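Local coordinates for putative lipoprotein (Clostridium difficile, PDB 4EXR) that is of unknown function but carries two PepSY (peptidase propeptide and YPEB) domains and is probably a membrane-attached lipoprotein, at residues Gln28-Val32 with Asp80-Lys84; Lys105-Leu110 with Ser135-Asp139; Asp109-Met114 with Val160-Gly165. All blocks are in the same frame, centred on the assembly; numbering follows the deposited sequence.

How the contacts relate
From the N terminus, contact 1 brings Gln28-Val32, just ahead of helix 34-44, against the turn Asp80-Lys84, closing a loop that holds that helix and three strands. It lies in series with the other two, its centre about 23 Å from that of contact 2 and about 22 Å from that of contact 3. Those two start from one connection, between strand 86-93 and helix 116-126, and share Asp109 and Leu110. Contact 2 lays it on strand 130-139, enclosing helix 116-126 and the start of that strand; the loop of contact 3 runs on through strands 142-151 and 154-161. They touch through Leu136 and Ile113, and reach the same antiparallel sheet. Contact 3 repeats the plan of contact 1.

Contact 1: residues Gln28-Val32 with Asp80-Lys84; sequences QDFKV and DANTK
The Phe30 ring and the Asn82 carboxamide are the flat groups in this contact. The ring meets Ala81 obliquely, Phe30 CD1 lying 4.0 Å from Ala81 CB, while Phe62 of strand 61-69 packs against it edge-to-face. The amide works from both ends. Asn82 OD1 takes the N-H of Lys31 at 3.2 Å, nearly straight at the hydrogen (170°), with the donor tilted 32° from the carbonyl plane. Asn82 ND2 donates to a water at 3.0 Å, and that water donates to Gln28 OE1, so both ends of the amide are held and its rotation is probably fixed. The aliphatic part of Lys31 crosses Asn82 at about a right angle. One residue on, Val32 N donates to Ala81 O at 2.9 Å. Val32 CG2, anti to its own carbonyl carbon, reaches past that oxygen to Lys84 CB, 3.9 Å away. Asp80 organises the turn: its OD1 accepts from Asn82 N at 2.7 Å and, from above the carboxylate plane, from Thr83 N, while OD2 forms a salt bridge with Lys61. This is an Asx turn, here forming the hairpin between strands 73-80 and 86-93 of the first PepSY domain and receiving the segment that leads into helix 34-44.

Contact 2: residues Lys105-Leu110 with Ser135-Asp139; sequences KEKLDL and SLDKD. With NA (sodium ion), chain B.
Lys138 reaches from strand 130-139, a central strand of the antiparallel sheet in this two-PepSY-domain chain, to grip the incoming loop by its backbone. Lys138 NZ donates to Lys105 O at 2.6 Å and to Lys107 O at 2.8 Å. Neither carbonyl is met head-on: the C=O...N angles are 142° and 138°. Two main-chain oxygens thus gather round one ammonium group, which should favour its charged form and holds the loop curled about it. The side chain leaves the strand extended, with CG anti to the backbone N (chi1 177°), and a single bend at chi3 turns the amine into the curl.

Beside this polar grip, Leu108 lies along one face of the strand between the side chains of Leu136 and Lys138. Leu108 CD1 packs on Leu136 CB at 3.8 Å, and Leu108 CD2 lies over the peptide joining Asp137 to Lys138, 3.6 Å from Asp137 C. Leu110 adds a lighter touch through CD2, on Leu136 CD1.

Further out, strand 49-58 positions both partners: Leu108 is backbone-bonded to Ile50, and Leu136 to Leu53. The same strand supplies Val51 O and Asp52 OD1 to the sodium ion, which Asp137 binds through OD1 at 2.3 Å. The loop enters this site indirectly, through a water on the metal, and the nearby cation probably offsets some of the repulsion between the Glu106 and Asp137 carboxylates. That water stands 2.4 Å from the sodium ion and donates to Glu106 O at 2.6 Å, with a weak second bond to Glu106 OE1.

Contact 3: residues Asp109-Met114 with Val160-Gly165; sequences DLNDIM and VDSKKG
Lys163 and Met114 reach each other's segments by late bends in their side chains. In Lys163, CG stands anti to the carbonyl carbon, and the chain runs out straight until chi4 turns the amine toward Asp109. In Met114, a selenomethionine, the first torsion (chi1 71°) already sets CG between the backbone N and the carbonyl carbon; the chain is then straight at chi2 and folds at chi3 (52°), which brings CE back over the turn to 3.5 Å from Gly165 CA.

The Lys163 amine forms a salt bridge with Asp109 OD2 at 3.0 Å, approaching from above the carboxylate plane with the two side chains at about a right angle; Asn111 O lies 2.7 Å from the same Lys163 NZ. Asp109 OD1 is turned back to its own loop, where it accepts a weak bond from Asn111 N. A water links the two segments, donating to Asp109 O and to Ser162 OG and accepting weakly from Lys163 NZ. Ser162 OG is also bonded to Thr143 O of the adjacent strand.

Strand 154-161 ends here in an Asx turn, the counterpart in the second PepSY domain of the turn formed by Asp80-Lys84. Asp161 OD1 accepts from Lys163 N and Lys164 N, both at 2.8 Å, and Gly165 N closes the turn on Asp161 O. Gly165 takes a left-handed backbone conformation, as Lys84 does in the first turn, and the Met114 CE methyl lies close over its CA.

On the loop leading to helix 116-126, Met114 N donates to Ser162 O at 2.9 Å, almost in line with the C=O bond and nearly straight at the hydrogen (172°). Ile113 packs beside this bond, its CG2 3.8 Å from Ser162 CB, and reaches on to Tyr34 of helix 34-44. The Met114 side chain also lies against Ala119 and Ile122, while the backbone O of Met114 accepts from Tyr145 OH.

Contact 1: residues Gln28-Val32 with Asp80-Lys84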
loop_
_atom_site.group_PDB
_atom_site.type_symbol
_atom_site.label_atom_id
_atom_site.label_comp_id
_atom_site.label_asym_id
_atom_site.label_seq_id
_atom_site.Cartn_x
_atom_site.Cartn_y
_atom_site.Cartn_z
ATOM N N GLN A 28 20.460 -19.593 5.537
ATOM C CA GLN A 28 19.105 -19.677 6.075
ATOM C C GLN A 28 18.359 -20.851 5.460
ATOM O O GLN A 28 18.642 -21.256 4.332
ATOM C CB GLN A 28 18.325 -18.381 5.798
ATOM C CG GLN A 28 18.849 -17.162 6.537
ATOM C CD GLN A 28 18.617 -17.230 8.033
ATOM O OE1 GLN A 28 17.604 -17.762 8.499
ATOM N NE2 GLN A 28 19.556 -16.686 8.797
ATOM N N ASP A 29 17.404 -21.401 6.204
ATOM C CA ASP A 29 16.415 -22.282 5.598
ATOM C C ASP A 29 15.062 -21.595 5.622
ATOM O O ASP A 29 14.635 -21.103 6.664
ATOM C CB ASP A 29 16.312 -23.622 6.330
ATOM C CG ASP A 29 15.118 -24.447 5.854
ATOM O OD1 ASP A 29 15.259 -25.162 4.835
ATOM O OD2 ASP A 29 14.032 -24.360 6.478
ATOM N N PHE A 30 14.386 -21.548 4.479
ATOM C CA PHE A 30 13.089 -20.908 4.442
ATOM C C PHE A 30 12.018 -21.977 4.392
ATOM O O PHE A 30 11.965 -22.776 3.456
ATOM C CB PHE A 30 13.010 -19.923 3.262
ATOM C CG PHE A 30 14.116 -18.910 3.280
ATOM C CD1 PHE A 30 14.110 -17.883 4.221
ATOM C CD2 PHE A 30 15.207 -19.036 2.429
ATOM C CE1 PHE A 30 15.146 -16.961 4.273
ATOM C CE2 PHE A 30 16.260 -18.125 2.483
ATOM C CZ PHE A 30 16.225 -17.081 3.399
ATOM N N LYS A 31 11.173 -21.998 5.415
ATOM C CA LYS A 31 10.129 -23.008 5.497
ATOM C C LYS A 31 9.136 -22.914 4.343
ATOM O O LYS A 31 8.537 -23.914 3.952
ATOM C CB LYS A 31 9.404 -22.913 6.835
ATOM C CG LYS A 31 10.339 -23.160 8.021
ATOM C CD LYS A 31 9.546 -23.349 9.286
ATOM C CE LYS A 31 10.471 -23.473 10.484
ATOM N NZ LYS A 31 11.364 -24.664 10.435
ATOM N N VAL A 32 8.977 -21.707 3.805
ATOM C CA VAL A 32 8.085 -21.466 2.670
ATOM C C VAL A 32 8.942 -21.327 1.424
ATOM O O VAL A 32 9.740 -20.397 1.314
ATOM C CB VAL A 32 7.255 -20.182 2.869
ATOM C CG1 VAL A 32 6.295 -19.947 1.685
ATOM C CG2 VAL A 32 6.489 -20.245 4.183
ATOM N N ASP A 80 5.597 -13.701 4.803
ATOM C CA ASP A 80 6.674 -14.203 5.661
ATOM C C ASP A 80 7.203 -15.535 5.132
ATOM O O ASP A 80 6.442 -16.483 4.940
ATOM C CB ASP A 80 6.161 -14.370 7.095
ATOM C CG ASP A 80 7.277 -14.693 8.099
ATOM O OD1 ASP A 80 8.035 -15.665 7.898
ATOM O OD2 ASP A 80 7.382 -13.968 9.109
ATOM N N ALA A 81 8.511 -15.599 4.904
ATOM C CA ALA A 81 9.138 -16.742 4.232
ATOM C C ALA A 81 9.272 -17.957 5.156
ATOM O O ALA A 81 9.710 -19.019 4.733
ATOM C CB ALA A 81 10.498 -16.355 3.698
ATOM N N ASN A 82 8.894 -17.790 6.412
ATOM C CA ASN A 82 8.914 -18.908 7.352
ATOM C C ASN A 82 7.533 -19.283 7.876
ATOM O O ASN A 82 7.239 -20.460 8.077
ATOM C CB ASN A 82 9.894 -18.638 8.499
ATOM C CG ASN A 82 11.334 -18.724 8.043
ATOM O OD1 ASN A 82 11.795 -19.791 7.630
ATOM N ND2 ASN A 82 12.048 -17.605 8.095
ATOM N N THR A 83 6.677 -18.285 8.070
ATOM C CA THR A 83 5.377 -18.529 8.690
ATOM C C THR A 83 4.230 -18.517 7.697
ATOM O O THR A 83 3.133 -18.978 8.014
ATOM C CB THR A 83 5.080 -17.505 9.795
ATOM O OG1 THR A 83 4.839 -16.223 9.207
ATOM C CG2 THR A 83 6.258 -17.408 10.772
ATOM N N LYS A 84 4.484 -17.973 6.507
ATOM C CA LYS A 84 3.480 -17.873 5.453
ATOM C C LYS A 84 2.421 -16.793 5.733
ATOM O O LYS A 84 1.470 -16.643 4.963
ATOM C CB LYS A 84 2.828 -19.238 5.185
ATOM C CG LYS A 84 2.465 -19.517 3.746
ATOM C CD LYS A 84 1.466 -20.668 3.645
ATOM C CE LYS A 84 2.088 -21.998 4.030
ATOM N NZ LYS A 84 2.969 -22.538 2.955
HETATM O O HOH W 1 14.982 -18.055 7.885
#

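Contact 2: residues Lys105-Leu110 with Ser135-Asp139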
loop_
_atom_site.group_PDB
_atom_site.type_symbol
_atom_site.label_atom_id
_atom_site.label_comp_id
_atom_site.label_asym_id
_atom_site.label_seq_id
_atom_site.Cartn_x
_atom_site.Cartn_y
_atom_site.Cartn_z
ATOM N N LYS A 105 3.228 -6.839 -20.113
ATOM C CA LYS A 105 4.402 -7.162 -20.923
ATOM C C LYS A 105 5.663 -7.415 -20.090
ATOM O O LYS A 105 6.628 -8.011 -20.572
ATOM C CB LYS A 105 4.648 -6.089 -21.989
ATOM C CG LYS A 105 3.482 -5.982 -22.994
ATOM C CD LYS A 105 3.700 -4.861 -24.004
ATOM C CE LYS A 105 4.620 -5.295 -25.143
ATOM N NZ LYS A 105 3.964 -6.259 -26.078
ATOM N N GLU A 106 5.634 -6.986 -18.832
ATOM C CA GLU A 106 6.762 -7.171 -17.925
ATOM C C GLU A 106 6.739 -8.532 -17.228
ATOM O O GLU A 106 7.579 -8.815 -16.366
ATOM C CB GLU A 106 6.754 -6.060 -16.879
ATOM C CG GLU A 106 6.870 -4.670 -17.470
ATOM C CD GLU A 106 8.226 -4.042 -17.204
ATOM O OE1 GLU A 106 9.255 -4.745 -17.340
ATOM O OE2 GLU A 106 8.260 -2.847 -16.841
ATOM N N LYS A 107 5.786 -9.379 -17.590
ATOM C CA LYS A 107 5.608 -10.617 -16.841
ATOM C C LYS A 107 6.822 -11.529 -16.932
ATOM O O LYS A 107 7.451 -11.663 -17.986
ATOM C CB LYS A 107 4.340 -11.363 -17.254
ATOM C CG LYS A 107 4.311 -11.838 -18.688
ATOM C CD LYS A 107 3.082 -12.708 -18.892
ATOM C CE LYS A 107 2.800 -12.956 -20.348
ATOM N NZ LYS A 107 2.594 -11.673 -21.080
ATOM N N LEU A 108 7.149 -12.137 -15.795
ATOM C CA LEU A 108 8.275 -13.041 -15.683
ATOM C C LEU A 108 7.979 -14.378 -16.343
ATOM O O LEU A 108 6.844 -14.848 -16.331
ATOM C CB LEU A 108 8.586 -13.275 -14.195
ATOM C CG LEU A 108 8.869 -12.026 -13.366
ATOM C CD1 LEU A 108 9.279 -12.408 -11.901
ATOM C CD2 LEU A 108 9.941 -11.190 -14.054
ATOM N N ASP A 109 9.001 -14.999 -16.917
ATOM C CA ASP A 109 8.866 -16.380 -17.366
ATOM C C ASP A 109 9.350 -17.291 -16.229
ATOM O O ASP A 109 10.555 -17.432 -16.000
ATOM C CB ASP A 109 9.667 -16.615 -18.645
ATOM C CG ASP A 109 9.585 -18.047 -19.129
ATOM O OD1 ASP A 109 8.834 -18.858 -18.527
ATOM O OD2 ASP A 109 10.264 -18.356 -20.137
ATOM N N LEU A 110 8.404 -17.896 -15.516
ATOM C CA LEU A 110 8.738 -18.638 -14.287
ATOM C C LEU A 110 8.686 -20.143 -14.469
ATOM O O LEU A 110 8.829 -20.890 -13.508
ATOM C CB LEU A 110 7.803 -18.234 -13.146
ATOM C CG LEU A 110 7.895 -16.772 -12.721
ATOM C CD1 LEU A 110 6.829 -16.439 -11.691
ATOM C CD2 LEU A 110 9.287 -16.445 -12.194
ATOM N N SER A 135 16.219 -11.424 -6.343
ATOM C CA SER A 135 14.971 -11.132 -7.017
ATOM C C SER A 135 14.949 -11.809 -8.381
ATOM O O SER A 135 15.974 -12.288 -8.875
ATOM C CB SER A 135 14.735 -9.623 -7.126
ATOM O OG SER A 135 15.829 -8.958 -7.721
ATOM N N LEU A 136 13.762 -11.883 -8.956
ATOM C CA LEU A 136 13.588 -12.350 -10.310
ATOM C C LEU A 136 13.022 -11.162 -11.061
ATOM O O LEU A 136 12.107 -10.500 -10.577
ATOM C CB LEU A 136 12.612 -13.519 -10.344
ATOM C CG LEU A 136 13.260 -14.855 -9.993
ATOM C CD1 LEU A 136 12.211 -15.835 -9.491
ATOM C CD2 LEU A 136 13.990 -15.404 -11.223
ATOM N N ASP A 137 13.583 -10.892 -12.235
ATOM C CA ASP A 137 13.195 -9.742 -13.038
ATOM C C ASP A 137 13.352 -10.128 -14.506
ATOM O O ASP A 137 13.946 -11.165 -14.820
ATOM C CB ASP A 137 14.088 -8.547 -12.695
ATOM C CG ASP A 137 13.488 -7.201 -13.137
ATOM O OD1 ASP A 137 12.317 -7.154 -13.588
ATOM O OD2 ASP A 137 14.195 -6.178 -13.018
ATOM N N LYS A 138 12.809 -9.312 -15.402
ATOM C CA LYS A 138 12.942 -9.583 -16.822
ATOM C C LYS A 138 13.304 -8.314 -17.572
ATOM O O LYS A 138 12.712 -7.259 -17.350
ATOM C CB LYS A 138 11.645 -10.160 -17.395
ATOM C CG LYS A 138 11.710 -10.400 -18.918
ATOM C CD LYS A 138 10.375 -10.848 -19.501
ATOM C CE LYS A 138 9.437 -9.664 -19.699
ATOM N NZ LYS A 138 8.104 -10.101 -20.216
ATOM N N ASP A 139 14.294 -8.423 -18.446
ATOM C CA ASP A 139 14.581 -7.365 -19.411
ATOM C C ASP A 139 15.026 -8.032 -20.705
ATOM O O ASP A 139 15.641 -9.104 -20.663
ATOM C CB ASP A 139 15.665 -6.427 -18.874
ATOM C CG ASP A 139 15.838 -5.177 -19.732
ATOM O OD1 ASP A 139 14.904 -4.839 -20.493
ATOM O OD2 ASP A 139 16.907 -4.530 -19.642
HETATM NA NA NA B . 10.022 -6.894 -13.254
HETATM O O HOH W 2 9.708 -7.635 -15.457
HETATM O O HOH W 3 8.557 -5.037 -13.169
#

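Contact 3: residues Asp109-Met114 with Val160-Gly165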
loop_
_atom_site.group_PDB
_atom_site.type_symbol
_atom_site.label_atom_id
_atom_site.label_comp_id
_atom_site.label_asym_id
_atom_site.label_seq_id
_atom_site.Cartn_x
_atom_site.Cartn_y
_atom_site.Cartn_z
ATOM N N ASP A 109 9.001 -14.999 -16.917
ATOM C CA ASP A 109 8.866 -16.380 -17.366
ATOM C C ASP A 109 9.350 -17.291 -16.229
ATOM O O ASP A 109 10.555 -17.432 -16.000
ATOM C CB ASP A 109 9.667 -16.615 -18.645
ATOM C CG ASP A 109 9.585 -18.047 -19.129
ATOM O OD1 ASP A 109 8.834 -18.858 -18.527
ATOM O OD2 ASP A 109 10.264 -18.356 -20.137
ATOM N N LEU A 110 8.404 -17.896 -15.516
ATOM C CA LEU A 110 8.738 -18.638 -14.287
ATOM C C LEU A 110 8.686 -20.143 -14.469
ATOM O O LEU A 110 8.829 -20.890 -13.508
ATOM C CB LEU A 110 7.803 -18.234 -13.146
ATOM C CG LEU A 110 7.895 -16.772 -12.721
ATOM C CD1 LEU A 110 6.829 -16.439 -11.691
ATOM C CD2 LEU A 110 9.287 -16.445 -12.194
ATOM N N ASN A 111 8.480 -20.584 -15.704
ATOM C CA ASN A 111 8.398 -22.008 -16.003
ATOM C C ASN A 111 9.765 -22.625 -16.213
ATOM O O ASN A 111 10.597 -22.074 -16.933
ATOM C CB ASN A 111 7.525 -22.252 -17.243
ATOM C CG ASN A 111 6.091 -21.808 -17.040
ATOM O OD1 ASN A 111 5.580 -20.959 -17.774
ATOM N ND2 ASN A 111 5.434 -22.371 -16.027
ATOM N N ASP A 112 9.990 -23.769 -15.572
ATOM C CA ASP A 112 11.236 -24.530 -15.706
ATOM C C ASP A 112 12.493 -23.746 -15.338
ATOM O O ASP A 112 13.522 -23.863 -15.998
ATOM C CB ASP A 112 11.367 -25.113 -17.116
ATOM C CG ASP A 112 10.268 -26.108 -17.433
ATOM O OD1 ASP A 112 9.828 -26.822 -16.505
ATOM O OD2 ASP A 112 9.839 -26.173 -18.606
ATOM N N ILE A 113 12.424 -22.944 -14.283
ATOM C CA ILE A 113 13.604 -22.189 -13.905
ATOM C C ILE A 113 14.334 -22.917 -12.784
ATOM O O ILE A 113 13.772 -23.787 -12.113
ATOM C CB ILE A 113 13.270 -20.761 -13.461
ATOM C CG1 ILE A 113 12.362 -20.769 -12.230
ATOM C CG2 ILE A 113 12.638 -19.958 -14.622
ATOM C CD1 ILE A 113 12.129 -19.375 -11.664
HETATM N N MSE A 114 15.593 -22.567 -12.590
HETATM C CA MSE A 114 16.354 -23.140 -11.494
HETATM C C MSE A 114 15.892 -22.523 -10.173
HETATM O O MSE A 114 15.146 -21.544 -10.165
HETATM C CB MSE A 114 17.840 -22.885 -11.703
HETATM C CG MSE A 114 18.245 -21.438 -11.509
HETATM SE SE MSE A 114 20.173 -21.254 -11.778
HETATM C CE MSE A 114 20.258 -22.147 -13.508
ATOM N N VAL A 160 21.838 -13.682 -13.201
ATOM C CA VAL A 160 22.005 -15.054 -13.666
ATOM C C VAL A 160 20.781 -15.478 -14.484
ATOM O O VAL A 160 19.657 -15.380 -13.993
ATOM C CB VAL A 160 22.150 -16.015 -12.461
ATOM C CG1 VAL A 160 22.267 -17.460 -12.924
ATOM C CG2 VAL A 160 23.335 -15.614 -11.567
ATOM N N ASP A 161 20.991 -15.941 -15.722
ATOM C CA ASP A 161 19.897 -16.492 -16.537
ATOM C C ASP A 161 19.154 -17.582 -15.763
ATOM O O ASP A 161 19.761 -18.551 -15.289
ATOM C CB ASP A 161 20.428 -17.072 -17.852
ATOM C CG ASP A 161 19.308 -17.489 -18.795
ATOM O OD1 ASP A 161 18.587 -18.467 -18.487
ATOM O OD2 ASP A 161 19.149 -16.844 -19.853
ATOM N N SER A 162 17.842 -17.423 -15.631
ATOM C CA SER A 162 17.064 -18.275 -14.721
ATOM C C SER A 162 16.928 -19.721 -15.219
ATOM O O SER A 162 16.592 -20.624 -14.442
ATOM C CB SER A 162 15.681 -17.671 -14.477
ATOM O OG SER A 162 14.957 -17.625 -15.695
ATOM N N LYS A 163 17.181 -19.943 -16.507
ATOM C CA LYS A 163 17.139 -21.294 -17.054
ATOM C C LYS A 163 18.540 -21.864 -17.300
ATOM O O LYS A 163 18.830 -23.005 -16.923
ATOM C CB LYS A 163 16.328 -21.349 -18.349
ATOM C CG LYS A 163 14.851 -20.987 -18.225
ATOM C CD LYS A 163 14.169 -21.194 -19.581
ATOM C CE LYS A 163 12.949 -20.299 -19.780
ATOM N NZ LYS A 163 11.749 -20.720 -18.999
ATOM N N LYS A 164 19.400 -21.062 -17.923
ATOM C CA LYS A 164 20.692 -21.538 -18.420
ATOM C C LYS A 164 21.810 -21.450 -17.388
ATOM O O LYS A 164 22.827 -22.131 -17.520
ATOM C CB LYS A 164 21.116 -20.750 -19.663
ATOM C CG LYS A 164 20.175 -20.856 -20.861
ATOM C CD LYS A 164 20.649 -19.929 -21.982
ATOM C CE LYS A 164 19.569 -19.684 -23.026
ATOM N NZ LYS A 164 19.955 -18.578 -23.954
ATOM N N GLY A 165 21.639 -20.598 -16.383
ATOM C CA GLY A 165 22.646 -20.444 -15.343
ATOM C C GLY A 165 23.799 -19.529 -15.711
ATOM O O GLY A 165 24.711 -19.315 -14.912
HETATM O O HOH W 4 12.809 -18.110 -17.392
#